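Local coordinates for protein serine Recombinase (Sulfolobus solfataricus, PDB 3LHF) that probably binds DNA and exchanges DNA strands, as expected of a transposon-encoded serine recombinase, of which this chain is the resolvase-type domain, at residues A8-S13 with D17-Q22; V23-E28 with V95-D100; K49-L54 with D72-F77. The protein carries 1 engineered substitution. One frame throughout, in Å; residues are numbered along the deposited sequence.

Interaction 1. Residues A8-S13 with D17-Q22; sequences ARVSSS and DDLVNQ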
# COMPACT_ATOMS: atom_id res chain seq x y z
N ALA D 8 0.78 -16.39 -6.94
CA ALA D 8 -0.28 -16.87 -6.11
C ALA D 8 0.06 -16.77 -4.64
O ALA D 8 1.18 -16.93 -4.27
CB ALA D 8 -0.60 -18.26 -6.47
N ARG D 9 -0.94 -16.47 -3.83
CA ARG D 9 -0.78 -16.36 -2.40
C ARG D 9 -2.03 -16.78 -1.68
O ARG D 9 -3.11 -16.59 -2.16
CB ARG D 9 -0.45 -14.92 -2.05
CG ARG D 9 -0.12 -14.71 -0.63
CD ARG D 9 -0.26 -13.28 -0.26
NE ARG D 9 -1.50 -12.71 -0.74
CZ ARG D 9 -2.64 -12.68 -0.06
NH1 ARG D 9 -2.73 -13.19 1.14
NH2 ARG D 9 -3.69 -12.13 -0.60
N VAL D 10 -1.87 -17.35 -0.50
CA VAL D 10 -2.96 -17.53 0.42
C VAL D 10 -2.46 -17.10 1.75
O VAL D 10 -1.29 -17.11 2.00
CB VAL D 10 -3.45 -18.97 0.52
CG1 VAL D 10 -3.89 -19.49 -0.80
CG2 VAL D 10 -2.44 -19.84 1.15
N SER D 11 -3.39 -16.68 2.59
CA SER D 11 -3.08 -16.11 3.89
C SER D 11 -2.46 -17.02 4.91
O SER D 11 -1.59 -16.60 5.63
CB SER D 11 -4.29 -15.43 4.46
OG SER D 11 -4.28 -14.09 4.06
N SER D 12 -2.91 -18.25 4.98
CA SER D 12 -2.61 -19.12 6.09
C SER D 12 -2.17 -20.51 5.66
O SER D 12 -2.44 -20.93 4.57
CB SER D 12 -3.82 -19.19 7.02
OG SER D 12 -3.91 -20.41 7.69
N SER D 13 -1.51 -21.22 6.56
CA SER D 13 -1.07 -22.58 6.33
C SER D 13 -2.23 -23.55 6.22
O SER D 13 -2.09 -24.64 5.72
CB SER D 13 -0.08 -23.01 7.39
OG SER D 13 -0.73 -23.39 8.57
N ASP D 17 -3.88 -26.49 0.83
CA ASP D 17 -4.45 -27.26 -0.22
C ASP D 17 -5.14 -26.39 -1.26
O ASP D 17 -5.13 -26.67 -2.44
CB ASP D 17 -5.33 -28.29 0.41
CG ASP D 17 -4.65 -28.98 1.54
OD1 ASP D 17 -5.17 -28.99 2.66
OD2 ASP D 17 -3.56 -29.50 1.32
N ASP D 18 -5.77 -25.34 -0.78
CA ASP D 18 -6.40 -24.35 -1.63
C ASP D 18 -5.44 -23.57 -2.50
O ASP D 18 -5.78 -23.20 -3.60
CB ASP D 18 -7.32 -23.45 -0.83
CG ASP D 18 -8.60 -24.13 -0.46
OD1 ASP D 18 -9.43 -24.33 -1.34
OD2 ASP D 18 -8.76 -24.49 0.70
N LEU D 19 -4.24 -23.32 -2.00
CA LEU D 19 -3.19 -22.68 -2.76
C LEU D 19 -2.80 -23.54 -3.94
O LEU D 19 -2.64 -23.06 -5.02
CB LEU D 19 -1.96 -22.45 -1.89
CG LEU D 19 -0.88 -21.42 -2.20
CD1 LEU D 19 0.41 -21.81 -1.63
CD2 LEU D 19 -0.73 -21.04 -3.61
N VAL D 20 -2.69 -24.82 -3.72
CA VAL D 20 -2.30 -25.73 -4.77
C VAL D 20 -3.37 -25.56 -5.83
O VAL D 20 -3.07 -25.51 -7.00
CB VAL D 20 -2.29 -27.17 -4.25
CG1 VAL D 20 -2.21 -28.16 -5.35
CG2 VAL D 20 -1.20 -27.36 -3.28
N ASN D 21 -4.61 -25.44 -5.39
CA ASN D 21 -5.75 -25.21 -6.26
C ASN D 21 -5.72 -23.89 -6.98
O ASN D 21 -6.12 -23.79 -8.09
CB ASN D 21 -7.07 -25.34 -5.50
CG ASN D 21 -8.25 -25.27 -6.41
OD1 ASN D 21 -8.53 -26.21 -7.12
ND2 ASN D 21 -8.94 -24.16 -6.40
N GLN D 22 -5.27 -22.86 -6.29
CA GLN D 22 -5.14 -21.55 -6.88
C GLN D 22 -4.11 -21.59 -8.00
O GLN D 22 -4.26 -20.94 -9.01
CB GLN D 22 -4.77 -20.52 -5.83
CG GLN D 22 -4.78 -19.11 -6.29
CD GLN D 22 -4.21 -18.19 -5.28
OE1 GLN D 22 -3.75 -17.12 -5.59
NE2 GLN D 22 -4.24 -18.60 -4.07
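Ala8 and Val10 turn their side chains onto Leu19 and Gln22 across the first half of a beta-alpha-beta crossover, in which strand 3-10 leads through helix 16-29 to strand 35-40. The short axes of strand 8-10 and helix 17-22 run nearly antiparallel, 8.2 Å apart at their closest. Ala8-Arg9-Val10-Ser11 fits the signature sequence of the serine recombinases.

The close-packed part is small and mostly apolar. Val10 lays both methyls against the root of Leu19, with CG1 3.7 Å from Leu19 CB and CG2 4.0 Å from Leu19 CG. One strand repeat back, Ala8 CB touches Leu19 CD2 at 4.0 Å. Beside this patch Gln22 reaches the strand backbone: its CG lies anti to the backbone N (chi1 -173°) and the chain stays extended beyond it, so the amide arrives at Arg9. There OE1 accepts a weak hydrogen bond from Arg9 N at 3.4 Å, while NE2 donates to Arg9 O. On the sheet side, the backbone of Ala8 bonds to strand 35-40 and that of Val10 to Gly41 just beyond it. A leucine in place of Gln22 would probably leave Arg9 N and O without these partners, and with them would go the polar tie between helix and strand.

The looser side lies further along, where Ser11 to Ser13 diverge from the helix and Asp17, Val20 and Asn21 face solvent. Arg9, by contrast, is buried: its CB points away from the helix, and its guanidinium is held by the backbone oxygens of Asp72, Arg73 and Gly41. The bond from Gln22 NE2 to Arg9 O is 3.0 Å long and nearly straight at 168°, with the nitrogen standing above the carbonyl plane, 60° out of it.

Interaction 2. Residues V23-E28 with V95-D100; sequences VKYLEE and VINQED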
# COMPACT_ATOMS: atom_id res chain seq x y z
N VAL D 23 -3.05 -22.35 -7.79
CA VAL D 23 -2.06 -22.56 -8.81
C VAL D 23 -2.60 -23.30 -10.03
O VAL D 23 -2.40 -22.89 -11.15
CB VAL D 23 -0.85 -23.26 -8.23
CG1 VAL D 23 -0.14 -24.04 -9.27
CG2 VAL D 23 0.06 -22.29 -7.59
N LYS D 24 -3.28 -24.39 -9.79
CA LYS D 24 -3.85 -25.16 -10.86
C LYS D 24 -4.88 -24.34 -11.61
O LYS D 24 -5.02 -24.45 -12.80
CB LYS D 24 -4.45 -26.46 -10.34
N TYR D 25 -5.60 -23.51 -10.88
CA TYR D 25 -6.58 -22.64 -11.49
C TYR D 25 -5.95 -21.63 -12.44
O TYR D 25 -6.44 -21.41 -13.51
CB TYR D 25 -7.36 -21.91 -10.42
CG TYR D 25 -8.13 -20.76 -10.96
CD1 TYR D 25 -7.69 -19.48 -10.81
CD2 TYR D 25 -9.29 -20.97 -11.65
CE1 TYR D 25 -8.39 -18.45 -11.30
CE2 TYR D 25 -9.99 -19.94 -12.14
CZ TYR D 25 -9.53 -18.69 -11.97
OH TYR D 25 -10.24 -17.67 -12.49
N LEU D 26 -4.86 -21.02 -12.03
CA LEU D 26 -4.18 -20.07 -12.89
C LEU D 26 -3.67 -20.74 -14.16
O LEU D 26 -3.79 -20.20 -15.22
CB LEU D 26 -3.03 -19.43 -12.14
CG LEU D 26 -3.40 -18.37 -11.12
CD1 LEU D 26 -2.37 -18.27 -10.07
CD2 LEU D 26 -3.60 -17.06 -11.79
N GLU D 27 -3.12 -21.93 -14.00
CA GLU D 27 -2.57 -22.67 -15.10
C GLU D 27 -3.63 -23.03 -16.12
O GLU D 27 -3.37 -23.02 -17.29
CB GLU D 27 -1.84 -23.91 -14.59
CG GLU D 27 -0.69 -23.59 -13.69
CD GLU D 27 -0.04 -24.81 -13.11
OE1 GLU D 27 -0.61 -25.88 -13.20
OE2 GLU D 27 1.03 -24.69 -12.54
N GLU D 28 -4.82 -23.36 -15.66
CA GLU D 28 -5.95 -23.61 -16.53
C GLU D 28 -6.41 -22.39 -17.30
O GLU D 28 -6.82 -22.47 -18.44
CB GLU D 28 -7.11 -24.20 -15.74
N VAL D 95 -5.54 -9.86 -14.21
CA VAL D 95 -6.29 -10.29 -13.05
C VAL D 95 -7.47 -11.13 -13.50
O VAL D 95 -8.35 -10.63 -14.12
CB VAL D 95 -6.83 -9.08 -12.28
CG1 VAL D 95 -7.74 -9.52 -11.19
CG2 VAL D 95 -5.74 -8.25 -11.73
N ILE D 96 -7.49 -12.40 -13.18
CA ILE D 96 -8.50 -13.25 -13.74
C ILE D 96 -9.86 -13.20 -13.05
O ILE D 96 -10.83 -13.57 -13.63
CB ILE D 96 -8.02 -14.71 -14.02
CG1 ILE D 96 -7.50 -15.39 -12.79
CG2 ILE D 96 -6.93 -14.75 -15.08
CD1 ILE D 96 -6.62 -16.54 -13.13
N ASN D 97 -9.93 -12.69 -11.84
CA ASN D 97 -11.21 -12.47 -11.20
C ASN D 97 -11.22 -11.11 -10.57
O ASN D 97 -10.54 -10.87 -9.62
CB ASN D 97 -11.52 -13.52 -10.16
CG ASN D 97 -11.70 -14.87 -10.76
OD1 ASN D 97 -12.17 -15.01 -11.86
ND2 ASN D 97 -11.31 -15.87 -10.04
N GLN D 98 -12.01 -10.22 -11.14
CA GLN D 98 -12.00 -8.85 -10.73
C GLN D 98 -12.88 -8.55 -9.52
O GLN D 98 -13.88 -7.88 -9.64
CB GLN D 98 -12.42 -8.01 -11.92
CG GLN D 98 -11.82 -6.66 -11.97
CD GLN D 98 -10.48 -6.64 -12.60
OE1 GLN D 98 -10.30 -7.05 -13.73
NE2 GLN D 98 -9.51 -6.14 -11.87
N GLU D 99 -12.48 -9.04 -8.36
CA GLU D 99 -13.26 -8.97 -7.13
C GLU D 99 -12.43 -9.07 -5.85
O GLU D 99 -11.29 -9.47 -5.87
CB GLU D 99 -14.29 -10.09 -7.14
CG GLU D 99 -14.90 -10.40 -5.82
CD GLU D 99 -15.77 -11.61 -5.88
OE1 GLU D 99 -15.38 -12.56 -6.55
OE2 GLU D 99 -16.84 -11.61 -5.26
N ASP D 100 -13.05 -8.72 -4.74
CA ASP D 100 -12.54 -9.00 -3.42
C ASP D 100 -13.40 -10.13 -2.85
O ASP D 100 -14.60 -10.13 -2.99
CB ASP D 100 -12.66 -7.77 -2.50
CG ASP D 100 -11.69 -6.68 -2.82
OD1 ASP D 100 -10.51 -6.95 -3.06
OD2 ASP D 100 -12.09 -5.53 -2.82
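Ile96 pushes a single methyl, CD1, in between Tyr25 and Leu26, so tightly that the model looks strained. Leu26 CD2 lies 3.3 Å from Ile96 CD1, closer than carbons usually pack, and the approach of that methyl to the tyrosine ring is shorter still and doubtful. What can be trusted is the placement: Ile96 carries CG1 between its backbone N and carbonyl carbon (chi1 58°), and this throws the longer branch out of the loop toward helix 16-29. Its CG1 lies 3.5 Å from Tyr25 CE1 and 3.6 Å from Tyr25 OH.

Tyr25 comes the other way. With CG anti to the backbone N (chi1 166°), the ring leaves the helix and carries its hydroxyl on to the next loop residue, where Tyr25 OH stands 3.6 Å from Asn97 CG. Leu26 is the buried member: its CB does not aim at the loop, yet the end of the chain swings round to meet Ile96.

Further along, Asp100 is salt-bridged to Lys119 of the second subunit. The touching residues join the C-terminal half of helix 16-29 to the loop that leaves strand 92-95 before helix 102-122. Leu26 also rests on Leu6 and Ala8 of strand 3-10, Tyr25 touches Ala69, and the Ile96 backbone is bonded to Val68 of strand 63-68.

Interaction 3. Residues K49-L54 with D72-F77; sequences KGFLKL and DRLVRF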
# COMPACT_ATOMS: atom_id res chain seq x y z
N LYS D 49 8.52 -13.33 0.49
CA LYS D 49 9.70 -13.57 -0.31
C LYS D 49 9.35 -13.64 -1.77
O LYS D 49 10.05 -13.11 -2.61
CB LYS D 49 10.40 -14.85 0.11
CG LYS D 49 11.43 -14.66 1.16
CD LYS D 49 11.97 -16.00 1.60
CE LYS D 49 13.10 -15.87 2.57
NZ LYS D 49 12.75 -16.49 3.86
N GLY D 50 8.24 -14.31 -2.06
CA GLY D 50 7.80 -14.47 -3.42
C GLY D 50 7.46 -13.14 -4.03
O GLY D 50 7.76 -12.88 -5.16
N PHE D 51 6.81 -12.31 -3.26
CA PHE D 51 6.42 -11.02 -3.75
C PHE D 51 7.62 -10.15 -4.11
O PHE D 51 7.69 -9.58 -5.17
CB PHE D 51 5.58 -10.37 -2.67
CG PHE D 51 5.11 -9.02 -3.01
CD1 PHE D 51 4.06 -8.84 -3.85
CD2 PHE D 51 5.73 -7.93 -2.49
CE1 PHE D 51 3.65 -7.64 -4.16
CE2 PHE D 51 5.32 -6.73 -2.79
CZ PHE D 51 4.28 -6.56 -3.63
N LEU D 52 8.57 -10.05 -3.20
CA LEU D 52 9.74 -9.20 -3.38
C LEU D 52 10.59 -9.65 -4.55
O LEU D 52 11.14 -8.85 -5.27
CB LEU D 52 10.57 -9.12 -2.10
CG LEU D 52 10.00 -8.27 -0.97
CD1 LEU D 52 10.52 -8.71 0.34
CD2 LEU D 52 10.26 -6.84 -1.18
N LYS D 53 10.68 -10.95 -4.71
CA LYS D 53 11.36 -11.51 -5.83
C LYS D 53 10.70 -11.13 -7.13
O LYS D 53 11.35 -10.72 -8.05
CB LYS D 53 11.37 -13.02 -5.70
CG LYS D 53 12.27 -13.73 -6.65
CD LYS D 53 11.51 -14.60 -7.56
CE LYS D 53 12.08 -16.00 -7.64
NZ LYS D 53 11.52 -16.75 -8.77
N LEU D 54 9.40 -11.28 -7.21
CA LEU D 54 8.69 -10.89 -8.39
C LEU D 54 8.85 -9.42 -8.64
O LEU D 54 9.14 -9.01 -9.72
CB LEU D 54 7.20 -11.18 -8.20
CG LEU D 54 6.19 -10.58 -9.15
CD1 LEU D 54 6.50 -10.87 -10.55
CD2 LEU D 54 4.83 -11.07 -8.84
N ASP D 72 -6.30 -9.06 -5.07
CA ASP D 72 -6.15 -9.28 -3.66
C ASP D 72 -4.83 -9.96 -3.44
O ASP D 72 -4.12 -9.72 -2.50
CB ASP D 72 -7.24 -10.28 -3.28
CG ASP D 72 -7.70 -10.17 -1.87
OD1 ASP D 72 -6.95 -10.44 -0.95
OD2 ASP D 72 -8.86 -9.86 -1.66
N ARG D 73 -4.53 -10.86 -4.34
CA ARG D 73 -3.41 -11.69 -4.15
C ARG D 73 -2.18 -10.83 -4.09
O ARG D 73 -1.34 -11.07 -3.27
CB ARG D 73 -3.30 -12.67 -5.30
CG ARG D 73 -4.04 -13.97 -5.11
CD ARG D 73 -5.28 -13.77 -4.38
NE ARG D 73 -5.29 -14.47 -3.13
CZ ARG D 73 -5.99 -14.09 -2.07
NH1 ARG D 73 -6.74 -13.02 -2.14
NH2 ARG D 73 -5.94 -14.77 -0.96
N LEU D 74 -2.06 -9.82 -4.94
CA LEU D 74 -0.88 -8.98 -4.84
C LEU D 74 -0.76 -8.08 -3.63
O LEU D 74 0.20 -8.18 -2.91
CB LEU D 74 -0.77 -8.12 -6.08
CG LEU D 74 -0.27 -8.82 -7.31
CD1 LEU D 74 -0.35 -7.89 -8.46
CD2 LEU D 74 1.12 -9.31 -7.11
N VAL D 75 -1.71 -7.18 -3.42
CA VAL D 75 -1.71 -6.33 -2.23
C VAL D 75 -3.10 -5.89 -1.82
O VAL D 75 -3.99 -5.84 -2.63
CB VAL D 75 -0.92 -5.07 -2.47
CG1 VAL D 75 0.52 -5.28 -2.16
CG2 VAL D 75 -1.12 -4.58 -3.87
N ARG D 76 -3.29 -5.59 -0.55
CA ARG D 76 -4.44 -4.82 -0.13
C ARG D 76 -4.44 -3.37 -0.55
O ARG D 76 -5.43 -2.87 -0.99
CB ARG D 76 -4.69 -4.93 1.36
CG ARG D 76 -6.02 -4.39 1.78
CD ARG D 76 -7.03 -5.47 1.91
NE ARG D 76 -7.97 -5.48 0.83
CZ ARG D 76 -8.48 -6.58 0.33
NH1 ARG D 76 -8.15 -7.74 0.83
NH2 ARG D 76 -9.34 -6.52 -0.66
N PHE D 77 -3.31 -2.71 -0.36
CA PHE D 77 -3.16 -1.29 -0.65
C PHE D 77 -2.06 -1.02 -1.65
O PHE D 77 -1.15 -1.78 -1.77
CB PHE D 77 -2.80 -0.52 0.60
CG PHE D 77 -3.78 -0.66 1.68
CD1 PHE D 77 -5.06 -0.19 1.54
CD2 PHE D 77 -3.44 -1.25 2.85
CE1 PHE D 77 -5.94 -0.32 2.53
CE2 PHE D 77 -4.32 -1.37 3.83
CZ PHE D 77 -5.57 -0.90 3.68
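The Asp72-Arg73-Leu74-Val75-Arg76 run fits the Asp-Arg-Leu-x-Arg sequence motif of serine recombinases, and helix 49-58 packs against its apolar half through Phe51 and Leu54. Phe51 carries most of the contact. Its CG lies anti to the backbone N (chi1 179°), which sends the ring out from the helix toward Leu74 and Val75. The leading atoms are CE1, 4.2 Å from Leu74 CD2, and CZ, 4.2 Å from Val75 CG1. Phe51 CE1 also comes within 3.7 Å of Leu74 O, a carbonyl already hydrogen-bonded by Arg48, whose guanidinium makes a cation-pi contact with the same ring. One turn on, Leu54 adds a looser touch, its CD2 4.5 Å from Leu74 CD2. All four touching residues are buried.

The polar half of the motif turns elsewhere. Asp72 holds two arginines: Arg73 NH1 bridges to Asp72 OD1 at 2.8 Å, and Arg76 NH1 reaches Asp72 OD2 in a longer, weak bond of 3.3 Å. Glu104 is a second acidic partner of Arg73; Arg76 has Asp100 and Asp108. These carboxylates are likely to limit the swing of the arginines.

Next along the chain, Arg76 CG lies over the centre of the Phe77 ring, which stacks on Phe77 of the second subunit, while Phe51 packs on Ile81 of that subunit. Here, then, Leu74 and Val75 face helix 49-58 while Asp72, Arg73 and Arg76 are tied into a salt-bridge network, all within a sequence motif characteristic of the resolvase-type domain of serine recombinases.

How the interactions relate
All three contacts lie in the resolvase-type domain, around its four-stranded parallel sheet. Interactions 1 and 2 follow each other on helix 16-29, their centres about 12 Å apart, and meet where Ala8 packs on Val23 and Leu26. Interaction 3, about 13 Å from the first and 15 Å from the second, falls between the two halves of interaction 2 along the chain. Arg9 probably donates across from interaction 1 to interaction 3, and a salt bridge from Asp100 joins interaction 2 to it. Two recombinase sequence motifs are thereby tied to each other and to the loop before helix 102-122, next to the second subunit.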